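Local structure of UL18 protein (Human herpesvirus 5, 3D2U) at residues A[9-14]-A[92-97]; A[117-122]-A[141-146]; A[189-194]-A[265-270]; A[207-212]-A[219-224]. The protein binds the host inhibitory receptor LILRB1 as a viral mimic of MHC class I molecules, modulating NK-cell activity and protecting infected cells from NK cytotoxicity. The protein carries 4 engineered substitutions. All coordinates share one frame; numbering follows the deposited sequence.

Contact 1 (A[9-14]-A[92-97]); sequences GIFDDT and SQSVLT
Gly-9 O takes one hydrogen bond and one CA-H...O contact: Leu-96 N donates to it over 2.9 Å, nearly straight at 167°, and Val-95 CA lies 3.4 Å from Gly-9 O. Gly-9 N returns the ladder at 2.8 Å to Leu-96 O, approaching nearly along the C=O axis. The hydrogen-bonded pair Gly-9/Leu-96 is followed by the non-hydrogen-bonded pair Ile-10/Val-95, whose side chains run alongside one another; Ile-10 CG1 presses to 3.3 Å from Val-95 CG1, closer than two carbons normally pack. Beyond them Phe-11 N still donates to Ser-94 O at 3.0 Å. Ser-94, centre of an inverse gamma turn, holds OG in the crowded position between its backbone N and carbonyl carbon (chi1 47°), where Ser-94 OG gives a 2.7 Å bond to Phe-11 O, on a lone pair in the carbonyl plane, and sits at the edge of the Phe-11 ring. Strands 2-11 and 95-104 meet here in the floor of the class I platform: Leu-96 turns to helix 62-88 and the bound peptide, while Val-95 packs on the chain of another protein. The Ser-94 hydroxyl donates where the strand pairing runs out, so a side chain continues the polar link between the segments.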
# COMPACT_ATOMS: atom_id res chain seq x y z
N GLY A 9 6.83 -19.70 -3.05
CA GLY A 9 8.04 -20.49 -3.24
C GLY A 9 9.10 -19.66 -3.94
O GLY A 9 8.95 -19.28 -5.10
N ILE A 10 10.17 -19.35 -3.22
CA ILE A 10 11.23 -18.54 -3.77
C ILE A 10 12.41 -19.38 -4.22
O ILE A 10 12.87 -20.28 -3.51
CB ILE A 10 11.75 -17.49 -2.74
CG1 ILE A 10 10.60 -16.64 -2.20
CG2 ILE A 10 12.79 -16.59 -3.39
CD1 ILE A 10 9.71 -17.36 -1.21
N PHE A 11 12.90 -19.10 -5.42
CA PHE A 11 14.06 -19.79 -5.96
C PHE A 11 15.21 -18.79 -5.90
O PHE A 11 15.12 -17.73 -6.51
CB PHE A 11 13.83 -20.20 -7.43
CG PHE A 11 15.05 -20.79 -8.11
CD1 PHE A 11 15.22 -22.17 -8.19
CD2 PHE A 11 16.06 -19.96 -8.62
CE1 PHE A 11 16.37 -22.72 -8.77
CE2 PHE A 11 17.21 -20.51 -9.20
CZ PHE A 11 17.37 -21.88 -9.28
N ASP A 12 16.27 -19.10 -5.16
CA ASP A 12 17.43 -18.21 -5.10
C ASP A 12 18.61 -18.92 -5.78
O ASP A 12 19.31 -18.33 -6.60
CB ASP A 12 17.80 -17.83 -3.65
CG ASP A 12 16.87 -16.78 -3.05
OD1 ASP A 12 16.52 -15.80 -3.74
OD2 ASP A 12 16.51 -16.91 -1.86
N ASP A 13 18.82 -20.20 -5.43
CA ASP A 13 19.90 -21.05 -5.96
C ASP A 13 19.30 -22.38 -6.37
O ASP A 13 18.14 -22.66 -6.11
CB ASP A 13 20.90 -21.46 -4.88
CG ASP A 13 22.04 -20.51 -4.73
OD1 ASP A 13 22.00 -19.44 -5.36
OD2 ASP A 13 22.97 -20.84 -3.97
N THR A 14 20.14 -23.21 -6.97
CA THR A 14 19.73 -24.55 -7.32
C THR A 14 19.67 -25.30 -5.98
O THR A 14 19.03 -26.33 -5.87
CB THR A 14 20.76 -25.23 -8.26
OG1 THR A 14 22.08 -24.85 -7.84
CG2 THR A 14 20.53 -24.82 -9.71
N SER A 92 11.88 -9.79 -12.41
CA SER A 92 12.05 -9.12 -11.12
C SER A 92 12.47 -10.09 -10.02
O SER A 92 13.38 -9.80 -9.25
CB SER A 92 10.77 -8.41 -10.73
OG SER A 92 10.37 -7.54 -11.76
N GLN A 93 11.81 -11.23 -9.94
CA GLN A 93 12.15 -12.23 -8.94
C GLN A 93 11.63 -13.59 -9.38
O GLN A 93 10.51 -13.71 -9.87
CB GLN A 93 11.57 -11.85 -7.57
CG GLN A 93 11.85 -12.89 -6.49
CD GLN A 93 11.23 -12.52 -5.15
OE1 GLN A 93 10.17 -11.88 -5.09
NE2 GLN A 93 11.86 -12.96 -4.06
N SER A 94 12.45 -14.61 -9.21
CA SER A 94 12.05 -15.95 -9.57
C SER A 94 11.26 -16.54 -8.40
O SER A 94 11.80 -17.31 -7.61
CB SER A 94 13.29 -16.79 -9.88
OG SER A 94 14.29 -16.64 -8.87
N VAL A 95 9.98 -16.15 -8.29
CA VAL A 95 9.06 -16.62 -7.24
C VAL A 95 7.79 -17.17 -7.82
O VAL A 95 7.21 -16.57 -8.73
CB VAL A 95 8.49 -15.50 -6.32
CG1 VAL A 95 9.15 -15.52 -4.98
CG2 VAL A 95 8.56 -14.15 -7.00
N LEU A 96 7.33 -18.30 -7.29
CA LEU A 96 6.05 -18.84 -7.73
C LEU A 96 5.13 -18.62 -6.54
O LEU A 96 5.47 -18.99 -5.42
CB LEU A 96 6.15 -20.34 -8.06
CG LEU A 96 4.84 -21.03 -8.46
CD1 LEU A 96 4.32 -20.47 -9.78
CD2 LEU A 96 5.06 -22.53 -8.57
N THR A 97 4.00 -17.98 -6.78
CA THR A 97 3.02 -17.70 -5.74
C THR A 97 1.74 -18.35 -6.21
O THR A 97 1.26 -18.04 -7.29
CB THR A 97 2.73 -16.21 -5.60
OG1 THR A 97 2.43 -15.66 -6.89
CG2 THR A 97 3.92 -15.49 -4.98

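Contact 2 (A[117-122]-A[141-146]); sequences FGWDGE and ISWLKQ
Both carboxylate oxygens of Glu-122 have partners. Ser-142 OG donates over 2.7 Å to Glu-122 OE1, coming from above the carboxylate plane, and Glu-122 OE2 takes a bond from a water 3.3 Å away that in turn accepts from Trp-143 N. Glu-122 CB packs on Leu-144 CG; the bend at chi2 (-65°) turns the carboxylate to Ser-142. Glu-122 CG lies 3.6 Å from Trp-143 NE1. The indole N-H makes a weak bond, bent to 133°, from Trp-143 NE1 to Asp-120 OD2 at 3.1 Å, the oxygen lying near the ring plane at its edge. Asp-120 OD2 is satisfied chiefly by Arg-91 N and also by Ser-92 N, while OD1 takes Gln-93 N. Asp-120 occupies the type I' turn from Trp-119 to Glu-122, the tight hairpin joining strands 110-119 and 122-127 at the edge of the class I platform sheet; beyond strand 122-127, the loop carrying the 3-10 segment 143-146 runs on toward helix 148-156. Ser-142 forms an ST turn, its OG apparently accepting from Leu-144 N, whose position is less certain. Ser-142 O is held by Lys-145 N and by Lys-145 NZ, which bonds Tyr-139 O too. Rim to rim, Trp-119 CZ3 stands 4.2 Å from Trp-143 CH2.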
# COMPACT_ATOMS: atom_id res chain seq x y z
N PHE A 117 -2.12 -19.51 -9.93
CA PHE A 117 -0.66 -19.47 -9.93
C PHE A 117 -0.17 -18.20 -10.60
O PHE A 117 -0.77 -17.72 -11.55
CB PHE A 117 -0.06 -20.65 -10.69
CG PHE A 117 -0.34 -21.98 -10.09
CD1 PHE A 117 -1.62 -22.51 -10.13
CD2 PHE A 117 0.66 -22.70 -9.46
CE1 PHE A 117 -1.90 -23.74 -9.56
CE2 PHE A 117 0.40 -23.93 -8.89
CZ PHE A 117 -0.88 -24.46 -8.93
N GLY A 118 0.94 -17.70 -10.10
CA GLY A 118 1.56 -16.53 -10.66
C GLY A 118 3.06 -16.69 -10.53
O GLY A 118 3.55 -17.15 -9.50
N TRP A 119 3.80 -16.35 -11.58
CA TRP A 119 5.24 -16.42 -11.50
C TRP A 119 5.78 -15.02 -11.72
O TRP A 119 5.32 -14.29 -12.60
CB TRP A 119 5.82 -17.41 -12.52
CG TRP A 119 7.10 -18.01 -12.00
CD1 TRP A 119 7.24 -18.82 -10.91
CD2 TRP A 119 8.41 -17.78 -12.50
NE1 TRP A 119 8.57 -19.09 -10.69
CE2 TRP A 119 9.31 -18.47 -11.66
CE3 TRP A 119 8.92 -17.05 -13.58
CZ2 TRP A 119 10.68 -18.46 -11.86
CZ3 TRP A 119 10.27 -17.03 -13.77
CH2 TRP A 119 11.15 -17.73 -12.92
N ASP A 120 6.77 -14.66 -10.91
CA ASP A 120 7.37 -13.33 -10.98
C ASP A 120 6.28 -12.26 -11.03
O ASP A 120 6.37 -11.30 -11.79
CB ASP A 120 8.27 -13.22 -12.21
CG ASP A 120 9.06 -11.93 -12.23
OD1 ASP A 120 9.22 -11.32 -11.16
OD2 ASP A 120 9.51 -11.54 -13.33
N GLY A 121 5.25 -12.44 -10.21
CA GLY A 121 4.16 -11.47 -10.15
C GLY A 121 3.23 -11.47 -11.35
O GLY A 121 2.36 -10.60 -11.45
N GLU A 122 3.40 -12.43 -12.25
CA GLU A 122 2.58 -12.54 -13.45
C GLU A 122 1.65 -13.73 -13.36
O GLU A 122 2.08 -14.83 -13.06
CB GLU A 122 3.48 -12.77 -14.67
CG GLU A 122 4.53 -11.70 -14.89
CD GLU A 122 3.94 -10.35 -15.21
OE1 GLU A 122 2.95 -10.29 -15.98
OE2 GLU A 122 4.46 -9.33 -14.71
N ILE A 141 -0.68 -8.13 -21.75
CA ILE A 141 0.04 -7.20 -20.88
C ILE A 141 1.22 -7.83 -20.14
O ILE A 141 1.97 -7.13 -19.46
CB ILE A 141 -0.89 -6.61 -19.80
CG1 ILE A 141 -1.43 -7.73 -18.91
CG2 ILE A 141 -2.05 -5.86 -20.46
CD1 ILE A 141 -2.17 -7.25 -17.67
N SER A 142 1.39 -9.14 -20.28
CA SER A 142 2.45 -9.85 -19.55
C SER A 142 3.72 -10.21 -20.31
O SER A 142 3.66 -10.67 -21.46
CB SER A 142 1.86 -11.12 -18.94
OG SER A 142 2.84 -11.83 -18.21
N TRP A 143 4.87 -10.05 -19.66
CA TRP A 143 6.12 -10.42 -20.30
C TRP A 143 6.13 -11.92 -20.57
O TRP A 143 6.99 -12.41 -21.30
CB TRP A 143 7.36 -10.03 -19.46
CG TRP A 143 7.63 -10.80 -18.16
CD1 TRP A 143 7.47 -10.33 -16.89
CD2 TRP A 143 8.23 -12.11 -18.02
NE1 TRP A 143 7.94 -11.24 -15.98
CE2 TRP A 143 8.41 -12.34 -16.64
CE3 TRP A 143 8.63 -13.10 -18.93
CZ2 TRP A 143 8.99 -13.52 -16.14
CZ3 TRP A 143 9.20 -14.28 -18.43
CH2 TRP A 143 9.38 -14.48 -17.04
N LEU A 144 5.17 -12.64 -19.98
CA LEU A 144 5.08 -14.08 -20.17
C LEU A 144 4.78 -14.48 -21.63
O LEU A 144 4.83 -15.67 -21.96
CB LEU A 144 4.01 -14.70 -19.25
CG LEU A 144 4.19 -14.66 -17.72
CD1 LEU A 144 3.14 -15.58 -17.09
CD2 LEU A 144 5.59 -15.12 -17.30
N LYS A 145 4.47 -13.52 -22.48
CA LYS A 145 4.19 -13.85 -23.88
C LYS A 145 5.49 -14.37 -24.51
O LYS A 145 5.47 -15.15 -25.47
CB LYS A 145 3.64 -12.64 -24.65
CG LYS A 145 4.46 -11.36 -24.58
CD LYS A 145 3.83 -10.26 -25.44
CE LYS A 145 3.88 -8.90 -24.74
NZ LYS A 145 2.96 -8.83 -23.56
N GLN A 146 6.62 -13.99 -23.93
CA GLN A 146 7.94 -14.42 -24.40
C GLN A 146 8.03 -15.95 -24.41
O GLN A 146 8.82 -16.53 -25.14
CB GLN A 146 9.04 -13.85 -23.48
CG GLN A 146 10.48 -14.14 -23.92
CD GLN A 146 10.81 -13.59 -25.30
OE1 GLN A 146 10.18 -12.66 -25.78
NE2 GLN A 146 11.81 -14.17 -25.94
O HOH W 1 4.93 -7.74 -17.52

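Contact 3 (A[189-194]-A[265-270]); sequences THPVVK and CRVTHG
His-269 lies against three consecutive residues, Thr-189, His-190 and Pro-191, with its CG anti to the backbone N (chi1 180°). Its ring meets that of His-190 rim to rim, the planes nearly perpendicular at 87°. The link is a hydrogen bond between His-190 ND1 and His-269 ND1, 3.0 Å long; either nitrogen could be the donor. On the far side of the His-269 ring NE2 bonds to Pro-216 O, so both ring nitrogens are engaged and the ring's rotation is fixed, while His-269 CE1 comes to 3.0 Å from Thr-189 O. His-190 also stacks on Trp-272. The histidine pair lies at one end of the immunoglobulin C1-set sandwich, where strand 192-201 of the four-stranded sheet begins and strand 262-268 of the three-stranded sheet ends. Further into the sandwich the contact turns apolar. Pro-191 CD is 3.9 Å from His-269 CB, and Pro-191 CG meets Val-267 CG1 tip to tip at 4.1 Å. Val-193 and Val-267 likewise meet end-on between the two sheets, Val-193 CG1 lying 3.8 Å from Val-267 CG2, and both also touch Ser-211 on strand 204-214.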
# COMPACT_ATOMS: atom_id res chain seq x y z
N THR A 189 -16.25 -9.35 17.38
CA THR A 189 -15.57 -8.49 18.33
C THR A 189 -15.65 -7.04 17.85
O THR A 189 -15.05 -6.67 16.83
CB THR A 189 -14.12 -8.95 18.50
OG1 THR A 189 -14.12 -10.35 18.83
CG2 THR A 189 -13.44 -8.19 19.60
N HIS A 190 -16.40 -6.22 18.59
CA HIS A 190 -16.59 -4.81 18.27
C HIS A 190 -15.36 -3.98 18.64
O HIS A 190 -14.64 -4.30 19.58
CB HIS A 190 -17.85 -4.29 18.95
CG HIS A 190 -19.09 -5.04 18.56
ND1 HIS A 190 -19.38 -5.36 17.25
CD2 HIS A 190 -20.11 -5.55 19.30
CE1 HIS A 190 -20.52 -6.03 17.20
NE2 HIS A 190 -20.98 -6.16 18.43
N PRO A 191 -15.13 -2.89 17.91
CA PRO A 191 -13.98 -2.01 18.15
C PRO A 191 -14.08 -1.09 19.35
O PRO A 191 -15.16 -0.81 19.87
CB PRO A 191 -13.90 -1.21 16.86
CG PRO A 191 -15.38 -0.96 16.57
CD PRO A 191 -15.99 -2.34 16.83
N VAL A 192 -12.91 -0.63 19.78
CA VAL A 192 -12.79 0.36 20.83
C VAL A 192 -12.75 1.54 19.85
O VAL A 192 -12.01 1.47 18.87
CB VAL A 192 -11.44 0.21 21.58
CG1 VAL A 192 -11.07 1.49 22.31
CG2 VAL A 192 -11.51 -0.95 22.58
N VAL A 193 -13.57 2.55 20.06
CA VAL A 193 -13.60 3.70 19.15
C VAL A 193 -13.13 4.96 19.87
O VAL A 193 -13.52 5.22 21.00
CB VAL A 193 -15.03 3.93 18.56
CG1 VAL A 193 -15.06 5.19 17.71
CG2 VAL A 193 -15.45 2.73 17.73
N LYS A 194 -12.27 5.74 19.21
CA LYS A 194 -11.76 6.97 19.80
C LYS A 194 -11.76 8.07 18.77
O LYS A 194 -11.46 7.83 17.60
CB LYS A 194 -10.35 6.74 20.34
CG LYS A 194 -9.73 7.99 20.92
CD LYS A 194 -8.54 7.63 21.80
CE LYS A 194 -8.00 8.87 22.49
NZ LYS A 194 -7.34 8.47 23.76
N CYS A 265 -18.85 10.86 15.66
CA CYS A 265 -18.39 9.79 14.79
C CYS A 265 -19.29 8.58 14.99
O CYS A 265 -19.48 8.14 16.12
CB CYS A 265 -16.95 9.43 15.11
SG CYS A 265 -16.33 8.01 14.16
N ARG A 266 -19.85 8.07 13.90
CA ARG A 266 -20.73 6.91 13.94
C ARG A 266 -19.95 5.70 13.42
O ARG A 266 -19.39 5.76 12.32
CB ARG A 266 -21.98 7.16 13.08
CG ARG A 266 -22.99 6.00 13.03
CD ARG A 266 -24.27 6.38 12.25
NE ARG A 266 -25.03 7.45 12.90
CZ ARG A 266 -25.89 8.25 12.27
NH1 ARG A 266 -26.11 8.13 10.96
NH2 ARG A 266 -26.51 9.21 12.95
N VAL A 267 -19.90 4.63 14.20
CA VAL A 267 -19.19 3.43 13.77
C VAL A 267 -20.11 2.21 13.82
O VAL A 267 -20.63 1.86 14.88
CB VAL A 267 -17.94 3.16 14.66
CG1 VAL A 267 -17.31 1.81 14.28
CG2 VAL A 267 -16.92 4.28 14.49
N THR A 268 -20.32 1.59 12.67
CA THR A 268 -21.18 0.41 12.57
C THR A 268 -20.33 -0.80 12.25
O THR A 268 -19.63 -0.82 11.24
CB THR A 268 -22.25 0.59 11.46
OG1 THR A 268 -23.10 1.69 11.81
CG2 THR A 268 -23.10 -0.67 11.30
N HIS A 269 -20.37 -1.79 13.13
CA HIS A 269 -19.63 -3.02 12.96
C HIS A 269 -20.64 -4.14 13.22
O HIS A 269 -21.10 -4.32 14.34
CB HIS A 269 -18.47 -3.09 13.97
CG HIS A 269 -17.66 -4.34 13.87
ND1 HIS A 269 -17.59 -5.27 14.88
CD2 HIS A 269 -16.93 -4.85 12.85
CE1 HIS A 269 -16.85 -6.30 14.50
NE2 HIS A 269 -16.44 -6.07 13.26
N GLY A 270 -21.02 -4.88 12.18
CA GLY A 270 -22.01 -5.94 12.36
C GLY A 270 -23.35 -5.31 12.71
O GLY A 270 -23.72 -4.30 12.10

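Contact 4 (A[207-212]-A[219-224]); sequences AFCTSY and IQITFI. Engineered in segment 219-224: Gln-220 (natural residue Asn).
Ile-219, just ahead of strand 220-226, sends an extended side chain (chi1 -170°, chi2 166°) across to Ser-211, where its CD1 lies 3.6 Å from Ser-211 OG. That hydroxyl is buried by apolar groups and finds no hydrogen-bonding partner in the model, probably at some energetic cost. The next inward residue is Ile-221. Its two branches divide the work: Ile-221 CG1 stands 4.0 Å from Ser-211 OG, while Ile-221 CG2, anti to the backbone N, comes to 4.1 Å from Cys-209 O and 4.3 Å from Cys-209 SG. Phe-223 then contributes the broadest surface of the segment. With CG anti to its carbonyl carbon (chi1 -67°), the ring turns its CE2/CZ edge to the backbone of 207-209, so that Phe-223 CE2 touches Phe-208 C at 3.9 Å near the ring plane, meets Cys-209 CB at the same separation of 3.9 Å, and brushes Ala-207 CB. No hydrogen bond crosses between the segments; the cohesion is apolar. Strand 207-212 runs roughly antiparallel to 220-224 with a closest axis approach of 8.3 Å, consistent with facing sheets of an immunoglobulin sandwich. Cys-209 carries the intersheet disulfide to Cys-265 on strand 262-268. In its own sheet strand 204-214 is flanked by 192-201 and 249-258; strand 220-226 lies at the edge of the other sheet, beside 262-268, and Ile-278 of strand 273-279 touches Phe-223, Cys-209 and Ala-207.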
# COMPACT_ATOMS: atom_id res chain seq x y z
N ALA A 207 -10.82 16.70 12.29
CA ALA A 207 -11.52 15.75 13.13
C ALA A 207 -11.00 14.36 12.76
O ALA A 207 -10.69 14.10 11.59
CB ALA A 207 -13.02 15.85 12.87
N PHE A 208 -10.87 13.49 13.74
CA PHE A 208 -10.40 12.13 13.49
C PHE A 208 -11.25 11.15 14.29
O PHE A 208 -11.87 11.53 15.28
CB PHE A 208 -8.92 11.97 13.87
CG PHE A 208 -8.65 12.07 15.35
CD1 PHE A 208 -8.76 10.94 16.17
CD2 PHE A 208 -8.30 13.28 15.93
CE1 PHE A 208 -8.51 11.04 17.54
CE2 PHE A 208 -8.05 13.39 17.30
CZ PHE A 208 -8.16 12.26 18.11
N CYS A 209 -11.28 9.90 13.85
CA CYS A 209 -12.02 8.83 14.50
C CYS A 209 -11.41 7.50 14.08
O CYS A 209 -11.42 7.17 12.90
CB CYS A 209 -13.48 8.85 14.08
SG CYS A 209 -14.54 7.70 15.02
N THR A 210 -10.91 6.75 15.06
CA THR A 210 -10.24 5.46 14.81
C THR A 210 -10.87 4.27 15.54
O THR A 210 -11.29 4.38 16.69
CB THR A 210 -8.75 5.54 15.23
OG1 THR A 210 -8.14 6.67 14.60
CG2 THR A 210 -8.01 4.28 14.85
N SER A 211 -10.94 3.13 14.85
CA SER A 211 -11.50 1.91 15.42
C SER A 211 -10.36 0.90 15.65
O SER A 211 -9.52 0.68 14.77
CB SER A 211 -12.56 1.32 14.48
OG SER A 211 -13.72 2.14 14.47
N TYR A 212 -10.34 0.31 16.84
CA TYR A 212 -9.29 -0.63 17.23
C TYR A 212 -9.79 -2.03 17.60
O TYR A 212 -10.82 -2.19 18.26
CB TYR A 212 -8.52 -0.09 18.45
CG TYR A 212 -8.03 1.34 18.36
CD1 TYR A 212 -8.91 2.42 18.56
CD2 TYR A 212 -6.67 1.62 18.17
CE1 TYR A 212 -8.44 3.74 18.56
CE2 TYR A 212 -6.19 2.94 18.17
CZ TYR A 212 -7.08 3.99 18.37
OH TYR A 212 -6.62 5.29 18.38
N ILE A 219 -16.37 -2.76 8.32
CA ILE A 219 -16.80 -1.74 9.26
C ILE A 219 -17.13 -0.47 8.50
O ILE A 219 -16.68 -0.28 7.38
CB ILE A 219 -15.64 -1.49 10.26
CG1 ILE A 219 -16.08 -0.61 11.42
CG2 ILE A 219 -14.44 -0.87 9.52
CD1 ILE A 219 -15.08 -0.62 12.59
N GLN A 220 -17.94 0.39 9.10
CA GLN A 220 -18.31 1.66 8.49
C GLN A 220 -18.06 2.72 9.55
O GLN A 220 -18.54 2.63 10.68
CB GLN A 220 -19.78 1.66 8.03
CG GLN A 220 -20.23 2.97 7.37
CD GLN A 220 -21.63 2.89 6.74
OE1 GLN A 220 -22.25 3.92 6.45
NE2 GLN A 220 -22.12 1.67 6.52
N ILE A 221 -17.25 3.71 9.18
CA ILE A 221 -16.86 4.81 10.05
C ILE A 221 -17.30 6.08 9.32
O ILE A 221 -16.83 6.36 8.22
CB ILE A 221 -15.33 4.84 10.24
CG1 ILE A 221 -14.84 3.53 10.88
CG2 ILE A 221 -14.93 6.05 11.07
CD1 ILE A 221 -14.85 2.34 9.94
N THR A 222 -18.20 6.84 9.94
CA THR A 222 -18.73 8.05 9.32
C THR A 222 -18.73 9.22 10.30
O THR A 222 -18.88 9.04 11.51
CB THR A 222 -20.18 7.79 8.87
OG1 THR A 222 -20.25 6.50 8.25
CG2 THR A 222 -20.64 8.84 7.88
N PHE A 223 -18.53 10.43 9.79
CA PHE A 223 -18.56 11.61 10.64
C PHE A 223 -19.93 12.19 10.46
O PHE A 223 -20.41 12.30 9.33
CB PHE A 223 -17.54 12.66 10.22
CG PHE A 223 -16.14 12.23 10.40
CD1 PHE A 223 -15.44 11.62 9.36
CD2 PHE A 223 -15.53 12.37 11.64
CE1 PHE A 223 -14.16 11.15 9.56
CE2 PHE A 223 -14.24 11.90 11.85
CZ PHE A 223 -13.55 11.29 10.80
N ILE A 224 -20.59 12.56 11.54
CA ILE A 224 -21.89 13.17 11.35
C ILE A 224 -21.77 14.64 11.71
O ILE A 224 -21.41 15.01 12.83
CB ILE A 224 -23.00 12.51 12.20
CG1 ILE A 224 -22.91 10.98 12.13
CG2 ILE A 224 -24.36 12.96 11.65
CD1 ILE A 224 -23.08 10.41 10.74

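From the N terminus, contact 1 closes the first long loop, bringing strand 2-11 beside strand 95-104 after the intervening strands and helix 62-88. Contact 2 follows in series and closes a short loop around strand 122-127; the two touch, since strands 95-104 and 110-119 are sheet neighbours and the turn of contact 2 meets segment 92-97. Both belong to the peptide-binding platform. The chain then enters the C1-set domain, where the centre of contact 3 lies about 41 Å from the centre of contact 1. Contact 3 spans most of that domain, and contact 4 falls within its loop. The centres of contacts 3 and 4 are about 8 Å apart, and a disulfide ties the two across the sheets of the sandwich.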